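Local coordinates for siderophore enterobactin esterase (Emericella nidulans, PDB 6GUO) that hydrolyses the ester bonds of the bacterial xenosiderophore enterobactin to release iron inside the fungal cell, working as a homodimer of alpha/beta-hydrolase fold, at the interface of chains A and B. Coordinates in Å, arbitrary orientation; residue numbers count along the deposited sequence, not the author numbering. Chains: chain A/B, Putative siderophore-degrading esterase (Eurofung).

The interface of chains A and B. Residues chain A 20-22, 32, 34; chain B 8-10, 13-14.
B:Ile10 forms the apolar centre of this strand-exchange patch of the homodimer, burying 78 Å² against chain A, more than any other residue of the patch. Its CG1 branch occupies the crowded position between backbone N and carbonyl carbon (chi1 58°), which lays the side chain over the strand 18-24 with A:Ala20, A:Gln22 and A:Gln32 as the main neighbours of CG1, CG2 and CD1. CG1 rests on the methyl CB of A:Ala20, 3.7 Å away; CG2 meets A:Gln22 CG; and the tip CD1 reaches strand 31-36, 3.7 Å from A:Gln32 CG. Both glutamines, extended beyond CG, cross the isoleucine at about a right angle. A:Gln22 packs mainly through its CG, whereas A:Gln32 lays CG and its amide CD and OE1 against CD1, with NE2 beside the B:Gly13 backbone. On the opposite face of the added strand, the indole of A:Trp21 brings its CD1 atom to the B:Ser8–B:Pro9 peptide, 3.6 Å from B:Pro9 N.

Backbone pairing makes strand 6-10 of chain B an antiparallel edge strand beside strand 18-24 of chain A. B:Ile10 N donates to A:Ala20 O almost straight (172° at H), though from above the carbonyl plane. A:Gln22 and B:Ser8 exchange two bonds: A:Gln22 N gives to B:Ser8 O at 2.8 Å and B:Ser8 N to A:Gln22 O at 3.0 Å, each donor nearly along the C=O axis. The proline, between these pairs, has no N-H to offer. Water bridges extend the pairing at both ends, joining B:Ser8 OG to A:Gln22 O and B:Ile10 O to A:Ala20 N.

At the far rim, the loop after the strand is held by a carboxylate. A:Asp34 OD1 accepts B:Ala14 N at 3.0 Å, approached from above the carboxylate plane, while the methyl of B:Ala14 packs against the same group. A:Gln32, itself in contact with B:Ile10, also helps fix that carboxylate's rotation: its NE2 donates within its own amide plane to the syn lone pair of A:Asp34 OD2, 2.9 Å away.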
# COMPACT_ATOMS: atom_id res chain seq x y z
N ALA A 20 -15.69 -10.20 -7.75
CA ALA A 20 -16.27 -10.21 -6.42
C ALA A 20 -17.53 -11.07 -6.40
O ALA A 20 -18.21 -11.21 -7.42
CB ALA A 20 -16.58 -8.80 -5.96
N TRP A 21 -17.80 -11.66 -5.24
CA TRP A 21 -19.01 -12.44 -4.99
C TRP A 21 -19.60 -12.07 -3.64
O TRP A 21 -18.85 -11.77 -2.71
CB TRP A 21 -18.70 -13.94 -4.97
CG TRP A 21 -18.35 -14.53 -6.28
CD1 TRP A 21 -19.20 -15.17 -7.14
CD2 TRP A 21 -17.06 -14.58 -6.88
NE1 TRP A 21 -18.51 -15.60 -8.25
CE2 TRP A 21 -17.19 -15.24 -8.12
CE3 TRP A 21 -15.79 -14.10 -6.50
CZ2 TRP A 21 -16.11 -15.46 -8.98
CZ3 TRP A 21 -14.71 -14.32 -7.36
CH2 TRP A 21 -14.88 -14.99 -8.58
N GLN A 22 -20.92 -12.10 -3.53
CA GLN A 22 -21.57 -12.13 -2.22
C GLN A 22 -21.83 -13.58 -1.84
O GLN A 22 -22.15 -14.39 -2.70
CB GLN A 22 -22.88 -11.32 -2.19
CG GLN A 22 -22.66 -9.85 -1.86
CD GLN A 22 -23.94 -9.06 -1.66
OE1 GLN A 22 -25.00 -9.62 -1.37
NE2 GLN A 22 -23.84 -7.74 -1.80
N GLN A 32 -18.70 -10.56 1.57
CA GLN A 32 -18.24 -10.16 0.25
C GLN A 32 -16.82 -10.68 0.12
O GLN A 32 -15.98 -10.38 0.97
CB GLN A 32 -18.26 -8.64 0.11
CG GLN A 32 -17.75 -8.13 -1.24
CD GLN A 32 -17.79 -6.62 -1.34
OE1 GLN A 32 -18.84 -6.00 -1.12
NE2 GLN A 32 -16.66 -6.01 -1.68
N ASP A 34 -13.54 -10.60 -2.39
CA ASP A 34 -12.90 -9.98 -3.55
C ASP A 34 -11.71 -10.86 -3.89
O ASP A 34 -10.98 -11.27 -2.99
CB ASP A 34 -12.43 -8.56 -3.22
CG ASP A 34 -13.58 -7.56 -3.14
OD1 ASP A 34 -14.02 -7.07 -4.20
OD2 ASP A 34 -14.01 -7.25 -2.01
N SER B 8 -23.06 -15.48 -5.29
CA SER B 8 -23.55 -14.74 -6.45
C SER B 8 -22.54 -13.67 -6.85
O SER B 8 -22.02 -12.98 -5.98
CB SER B 8 -24.92 -14.12 -6.17
OG SER B 8 -24.86 -13.13 -5.16
N PRO B 9 -22.26 -13.54 -8.16
CA PRO B 9 -21.33 -12.48 -8.59
C PRO B 9 -21.89 -11.09 -8.29
O PRO B 9 -23.10 -10.87 -8.39
CB PRO B 9 -21.20 -12.68 -10.11
CG PRO B 9 -22.02 -13.85 -10.47
CD PRO B 9 -22.85 -14.26 -9.30
N ILE B 10 -21.00 -10.17 -7.92
CA ILE B 10 -21.39 -8.78 -7.68
C ILE B 10 -20.38 -7.84 -8.33
O ILE B 10 -19.20 -8.18 -8.48
CB ILE B 10 -21.52 -8.44 -6.18
CG1 ILE B 10 -20.21 -8.70 -5.41
CG2 ILE B 10 -22.66 -9.23 -5.56
CD1 ILE B 10 -20.03 -7.83 -4.19
N GLY B 13 -17.69 -4.57 -6.34
CA GLY B 13 -16.91 -5.04 -5.19
C GLY B 13 -16.08 -3.92 -4.60
O GLY B 13 -16.58 -2.80 -4.44
N ALA B 14 -14.81 -4.19 -4.30
CA ALA B 14 -13.91 -3.19 -3.72
C ALA B 14 -13.47 -2.11 -4.72
O ALA B 14 -12.95 -1.07 -4.31
CB ALA B 14 -12.69 -3.87 -3.11
O HOH W 1 -25.42 -14.66 -2.73
O HOH W 2 -17.39 -9.31 -10.13